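Local coordinates for protein glycosyl transferase (Staphylococcus aureus, PDB 5TZJ) that belongs to glycosyl transferase family 2 and holds uridine-diphosphate-N-acetylglucosamine in a pocket formed by the N-terminal part of its chain, at residues 44-47 / 48-52; 27-30 / 31-34; 260-263 / 264-268. One frame throughout, in Å; residues are numbered along the deposited sequence.

Interaction 2 (27-30 with 31-34) comes first in the chain. It closes a tight turn between helix 16-24 and strand 33-39. The strand then runs towards interaction 1 (44-47 with 48-52), the start and body of helix 46-51, which leads on to strand 59-63. Both lie in the family 2 range, with centres about 21 Å apart and no touch. Interaction 3 (260-263 with 264-268) lies much later, in the linker-domain range. It forms a one-turn helix between helices 239-256 and 271-282. Its centre is about 42 Å from that of interaction 1 and 48 Å from that of interaction 2. The three follow in series; none nests or crosses.

Interaction 1: residues 44-47 / 48-52; sequences DQTL and QIVEK
Gln45 and Gln48 meet one turn apart on the exposed side of the helix start, with their amide planes 61° apart. Both chains bend at chi2, which brings the two amides together.

The backbone bonds follow the helical i to i+4 pattern. Ile49 N gives to Gln45 O at 3.1 Å, and Val50 N to Thr46 O at 3.0 Å. The third, Glu51 N to Leu47 O at 2.9 Å, is more bent.

Asp44 adds an Asx turn just ahead of the helix. Asp44 OD1 accepts from Thr46 N at 3.1 Å and from Thr46 OG1 at 2.6 Å, both from the same face of the carboxylate. Gln45 holds the N-cap position. This helix, 46-51, is the crossover of a beta-alpha-beta unit with strands 33-39 and 59-63, and the side chain of Thr46 is about 8 Å from the bound uridine-diphosphate-N-acetylglucosamine.

Side-chain carbons rest against backbone oxygens. Val50 CG2 lies 3.4 Å from Thr46 O. Ile49 CG1 stands beside its own backbone N (chi1 -64°), which sets it 3.5 Å from Gln45 O. Beyond the helix, Val50 meets Leu20 and Val61, and Ile49 meets Ile16. Glu51 CG passes Leu47 O, while its carboxylate pairs with Arg54.

Interaction 2: residues 27-30 / 31-34; sequences DFPK and TEFE
The edge of the Phe28 ring meets Phe33 CD1, which lies near its plane, 3.7 Å from Phe28 CD2. Glu32 O also lies in plane at that ring's edge. One face of the Phe28 ring carries the neighbouring Pro29 CD, 3.3 Å above the plane and offset toward the rim. Glu32 CB approaches Phe28 CE2 obliquely, at 3.6 Å. The Phe33 ring has Pro29 O at its own edge, near its plane, 3.3 Å from Phe33 CD1. Phe28 CD2 and Lys30 CA come to that ring obliquely. The two phenylalanine side chains slide past each other in opposite directions. Phe33 CG sits between its backbone N and carbonyl carbon (chi1 70°), and this folds the ring back over the turn.

One backbone bond crosses the contact: Glu32 N gives to Pro29 O at 3.0 Å. The donor stands well above the carbonyl plane. Pro29 CB and Thr31 CG2 press together at 3.5 Å, a tight carbon pair. The aliphatic part of Lys30 runs side by side with Phe33, and its CD is 4.0 Å from Phe33 CE1.

Leu101 of helix 100-111 touches both phenylalanines, and Ala105 touches Phe28. Residues 29-32 form a type I beta turn, with Lys30 and Thr31 at its corners. It delivers the chain from helix 16-24 into strand 33-39, which pairs in parallel with strand 3-9. The turn thus sits in an alpha-to-beta connection of the Rossmann-like GT-A fold known for family 2 glycosyl transferases.

Interaction 3: residues 260-263 / 264-268; sequences NGFS and LKVKL
Val266 N gives a nearly straight hydrogen bond to Phe262 O, 2.9 Å long with an N-H...O angle of 166°. Leu264 N binds Gly261 O, also at 2.9 Å, but from above the carbonyl plane. Lys265 N lies between these two carbonyls and makes a weak bond to each, at 3.2 Å to Gly261 O and 3.2 Å to Phe262 O. Gly261 O therefore serves an i+3 and an i+4 donor, a mix of 3-10 and alpha spacing.

The start of the turn is held from outside by one carboxylate. Glu316 of helix 309-321 takes Gly261 N on OE2 and Ser263 OG on OE1. Gly261 is the N-cap and has left-handed backbone angles (phi 80°), while Val266 is the first residue to leave the helix.

The result is the one-turn helix 262-265, within the linker-domain range, between the longer helices 239-256 and 271-282. Gln271 NE2 of the second gives a hydrogen bond to Val266 O.

Lys265 lies along the Gly261 peptide, its CD 3.3 Å from Gly261 O and its CE 3.6 Å from Asn260 O. Leu264 CB passes the same glycine oxygen at 3.5 Å, and its side chain touches Glu317 and Arg320. Val266 CG2 approaches the edge of the Phe262 ring, near its plane, and is 4.0 Å from Phe262 CB. Phe262 CG lies between its backbone N and carbonyl carbon, which sets Ser263 CB over the centre of one ring face. Trp274 meets the ring nearly parallel, with planes about 10° apart, and Tyr312 meets it more steeply.

Interaction 1: residues 44-47 / 48-52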
# COMPACT_ATOMS: atom_id res chain seq x y z
N ASP A 44 1.98 -12.04 24.95
CA ASP A 44 3.13 -12.91 25.08
C ASP A 44 4.30 -12.11 25.64
O ASP A 44 4.11 -11.01 26.18
CB ASP A 44 3.43 -13.57 23.72
CG ASP A 44 3.83 -12.57 22.65
OD1 ASP A 44 3.88 -11.34 22.91
OD2 ASP A 44 4.09 -13.02 21.52
N GLN A 45 5.51 -12.64 25.51
CA GLN A 45 6.71 -12.00 26.06
C GLN A 45 7.36 -11.02 25.08
O GLN A 45 8.56 -10.74 25.22
CB GLN A 45 7.72 -13.06 26.50
CG GLN A 45 7.29 -13.88 27.72
CD GLN A 45 7.19 -13.04 28.99
OE1 GLN A 45 6.14 -12.44 29.28
NE2 GLN A 45 8.29 -12.98 29.76
N THR A 46 6.58 -10.50 24.11
CA THR A 46 7.14 -9.57 23.13
C THR A 46 7.91 -8.45 23.84
O THR A 46 9.06 -8.16 23.48
CB THR A 46 6.04 -8.99 22.22
OG1 THR A 46 5.52 -10.00 21.34
CG2 THR A 46 6.57 -7.84 21.33
N LEU A 47 7.32 -7.85 24.89
CA LEU A 47 7.91 -6.66 25.48
C LEU A 47 9.16 -6.98 26.29
O LEU A 47 10.10 -6.16 26.33
CB LEU A 47 6.91 -5.92 26.37
CG LEU A 47 5.90 -4.99 25.65
CD1 LEU A 47 5.22 -4.10 26.71
CD2 LEU A 47 6.54 -4.16 24.59
N GLN A 48 9.20 -8.14 26.94
CA GLN A 48 10.40 -8.52 27.66
C GLN A 48 11.54 -8.80 26.71
O GLN A 48 12.70 -8.50 27.03
CB GLN A 48 10.12 -9.73 28.56
CG GLN A 48 9.11 -9.43 29.68
CD GLN A 48 7.65 -9.73 29.30
OE1 GLN A 48 7.19 -9.46 28.18
NE2 GLN A 48 6.89 -10.27 30.27
N ILE A 49 11.26 -9.33 25.51
CA ILE A 49 12.33 -9.47 24.51
C ILE A 49 12.79 -8.09 24.03
O ILE A 49 14.00 -7.83 23.94
CB ILE A 49 11.89 -10.37 23.35
CG1 ILE A 49 11.63 -11.78 23.88
CG2 ILE A 49 12.98 -10.43 22.31
CD1 ILE A 49 10.86 -12.67 22.92
N VAL A 50 11.85 -7.18 23.77
CA VAL A 50 12.24 -5.84 23.35
C VAL A 50 13.14 -5.17 24.39
O VAL A 50 14.11 -4.49 24.04
CB VAL A 50 10.99 -4.99 23.03
CG1 VAL A 50 11.38 -3.53 22.87
CG2 VAL A 50 10.28 -5.49 21.72
N GLU A 51 12.85 -5.36 25.69
CA GLU A 51 13.63 -4.67 26.71
C GLU A 51 15.06 -5.16 26.83
O GLU A 51 15.90 -4.45 27.42
CB GLU A 51 12.92 -4.77 28.07
CG GLU A 51 11.82 -3.74 28.15
CD GLU A 51 12.40 -2.35 28.31
OE1 GLU A 51 11.79 -1.40 27.73
OE2 GLU A 51 13.44 -2.21 29.04
N LYS A 52 15.39 -6.34 26.30
CA LYS A 52 16.79 -6.75 26.30
C LYS A 52 17.66 -5.87 25.40
O LYS A 52 18.89 -5.96 25.50
CB LYS A 52 16.91 -8.22 25.88
CG LYS A 52 16.00 -9.20 26.66
CD LYS A 52 16.22 -10.64 26.16
CE LYS A 52 15.04 -11.55 26.49
NZ LYS A 52 15.23 -12.33 27.77

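Interaction 2: residues 27-30 / 31-34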
# COMPACT_ATOMS: atom_id res chain seq x y z
N ASP A 27 25.40 -0.78 10.51
CA ASP A 27 26.70 -0.10 10.44
C ASP A 27 26.44 1.38 10.16
O ASP A 27 26.76 1.95 9.12
CB ASP A 27 27.64 -0.78 9.45
CG ASP A 27 27.26 -0.59 7.99
OD1 ASP A 27 28.19 -0.73 7.15
OD2 ASP A 27 26.08 -0.32 7.68
N PHE A 28 25.84 1.99 11.17
CA PHE A 28 25.33 3.34 11.24
C PHE A 28 25.33 3.66 12.72
O PHE A 28 25.05 2.76 13.53
CB PHE A 28 23.90 3.42 10.66
CG PHE A 28 23.42 4.82 10.48
CD1 PHE A 28 23.94 5.61 9.47
CD2 PHE A 28 22.45 5.36 11.33
CE1 PHE A 28 23.51 6.91 9.30
CE2 PHE A 28 22.02 6.66 11.17
CZ PHE A 28 22.55 7.44 10.15
N PRO A 29 25.63 4.90 13.13
CA PRO A 29 25.71 5.21 14.57
C PRO A 29 24.37 5.06 15.27
O PRO A 29 23.34 5.55 14.80
CB PRO A 29 26.22 6.66 14.60
CG PRO A 29 26.76 6.94 13.23
CD PRO A 29 25.92 6.09 12.31
N LYS A 30 24.39 4.36 16.42
CA LYS A 30 23.19 4.14 17.23
C LYS A 30 22.69 5.43 17.86
O LYS A 30 21.50 5.54 18.18
CB LYS A 30 23.46 3.11 18.35
CG LYS A 30 23.23 1.66 17.94
CD LYS A 30 24.09 1.30 16.73
CE LYS A 30 24.09 -0.18 16.47
NZ LYS A 30 24.52 -0.91 17.70
N THR A 31 23.58 6.39 18.06
CA THR A 31 23.24 7.75 18.46
C THR A 31 22.43 8.50 17.42
O THR A 31 21.85 9.54 17.74
CB THR A 31 24.54 8.52 18.72
OG1 THR A 31 24.25 9.91 18.85
CG2 THR A 31 25.47 8.34 17.54
N GLU A 32 22.43 8.05 16.17
CA GLU A 32 21.78 8.79 15.10
C GLU A 32 20.43 8.21 14.70
O GLU A 32 19.81 8.71 13.75
CB GLU A 32 22.70 8.88 13.88
CG GLU A 32 23.75 9.98 14.03
CD GLU A 32 23.09 11.33 14.29
OE1 GLU A 32 23.35 11.92 15.35
OE2 GLU A 32 22.28 11.79 13.43
N PHE A 33 19.98 7.15 15.36
CA PHE A 33 18.63 6.69 15.10
C PHE A 33 18.02 6.20 16.40
O PHE A 33 18.71 6.06 17.43
CB PHE A 33 18.56 5.61 13.98
CG PHE A 33 19.15 4.26 14.34
CD1 PHE A 33 20.50 4.03 14.24
CD2 PHE A 33 18.33 3.21 14.74
CE1 PHE A 33 21.03 2.78 14.55
CE2 PHE A 33 18.86 1.96 15.03
CZ PHE A 33 20.22 1.75 14.93
N GLU A 34 16.71 6.04 16.37
CA GLU A 34 15.95 5.55 17.50
C GLU A 34 15.00 4.49 16.96
O GLU A 34 14.68 4.50 15.77
CB GLU A 34 15.16 6.68 18.18
CG GLU A 34 13.96 7.19 17.37
CD GLU A 34 13.23 8.31 18.09
OE1 GLU A 34 13.58 8.58 19.26
OE2 GLU A 34 12.32 8.93 17.51

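Interaction 3: residues 260-263 / 264-268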
# COMPACT_ATOMS: atom_id res chain seq x y z
N ASN A 260 -10.32 -7.74 -8.19
CA ASN A 260 -10.11 -8.56 -9.40
C ASN A 260 -10.82 -9.92 -9.35
O ASN A 260 -10.42 -10.80 -8.58
CB ASN A 260 -8.62 -8.83 -9.67
CG ASN A 260 -8.39 -9.49 -11.09
OD1 ASN A 260 -8.57 -10.66 -11.24
ND2 ASN A 260 -8.12 -8.70 -12.10
N GLY A 261 -11.85 -10.14 -10.16
CA GLY A 261 -12.50 -11.43 -10.13
C GLY A 261 -13.49 -11.66 -8.99
O GLY A 261 -13.93 -12.78 -8.81
N PHE A 262 -13.86 -10.63 -8.21
CA PHE A 262 -14.67 -10.91 -7.01
C PHE A 262 -16.03 -11.53 -7.38
O PHE A 262 -16.56 -12.36 -6.63
CB PHE A 262 -14.88 -9.61 -6.16
CG PHE A 262 -16.06 -8.79 -6.61
CD1 PHE A 262 -17.34 -9.06 -6.14
CD2 PHE A 262 -15.89 -7.76 -7.56
CE1 PHE A 262 -18.43 -8.32 -6.58
CE2 PHE A 262 -16.94 -7.02 -8.00
CZ PHE A 262 -18.24 -7.30 -7.52
N SER A 263 -16.58 -11.19 -8.55
CA SER A 263 -17.86 -11.77 -8.97
C SER A 263 -17.74 -13.23 -9.38
O SER A 263 -18.76 -13.94 -9.43
CB SER A 263 -18.50 -10.89 -10.07
OG SER A 263 -17.90 -10.96 -11.37
N LEU A 264 -16.52 -13.73 -9.60
CA LEU A 264 -16.32 -15.16 -9.84
C LEU A 264 -16.09 -15.92 -8.53
O LEU A 264 -16.39 -17.13 -8.47
CB LEU A 264 -15.11 -15.41 -10.74
CG LEU A 264 -15.20 -14.53 -12.02
CD1 LEU A 264 -13.97 -14.64 -12.90
CD2 LEU A 264 -16.39 -15.03 -12.74
N LYS A 265 -15.54 -15.26 -7.53
CA LYS A 265 -15.07 -15.96 -6.31
C LYS A 265 -16.01 -15.81 -5.10
O LYS A 265 -16.09 -16.73 -4.29
CB LYS A 265 -13.69 -15.43 -5.88
CG LYS A 265 -12.63 -15.39 -6.97
CD LYS A 265 -11.73 -14.15 -6.76
CE LYS A 265 -10.49 -14.22 -7.60
NZ LYS A 265 -9.79 -15.47 -7.27
N VAL A 266 -16.65 -14.66 -4.94
CA VAL A 266 -17.49 -14.39 -3.78
C VAL A 266 -18.81 -15.14 -3.92
O VAL A 266 -19.40 -15.23 -5.02
CB VAL A 266 -17.71 -12.87 -3.67
CG1 VAL A 266 -18.72 -12.50 -2.56
CG2 VAL A 266 -16.35 -12.15 -3.40
N LYS A 267 -19.28 -15.72 -2.81
CA LYS A 267 -20.60 -16.35 -2.80
C LYS A 267 -21.62 -15.43 -3.44
O LYS A 267 -21.67 -14.24 -3.11
CB LYS A 267 -21.02 -16.65 -1.37
CG LYS A 267 -20.07 -17.58 -0.66
CD LYS A 267 -20.44 -17.67 0.83
CE LYS A 267 -19.39 -18.48 1.58
NZ LYS A 267 -19.17 -19.77 0.84
N LEU A 268 -22.43 -15.96 -4.35
CA LEU A 268 -23.44 -15.12 -5.02
C LEU A 268 -24.19 -14.25 -4.02
O LEU A 268 -24.43 -13.07 -4.26
CB LEU A 268 -24.45 -15.99 -5.79
CG LEU A 268 -24.14 -16.48 -7.17
CD1 LEU A 268 -25.28 -17.45 -7.70
CD2 LEU A 268 -23.95 -15.34 -8.12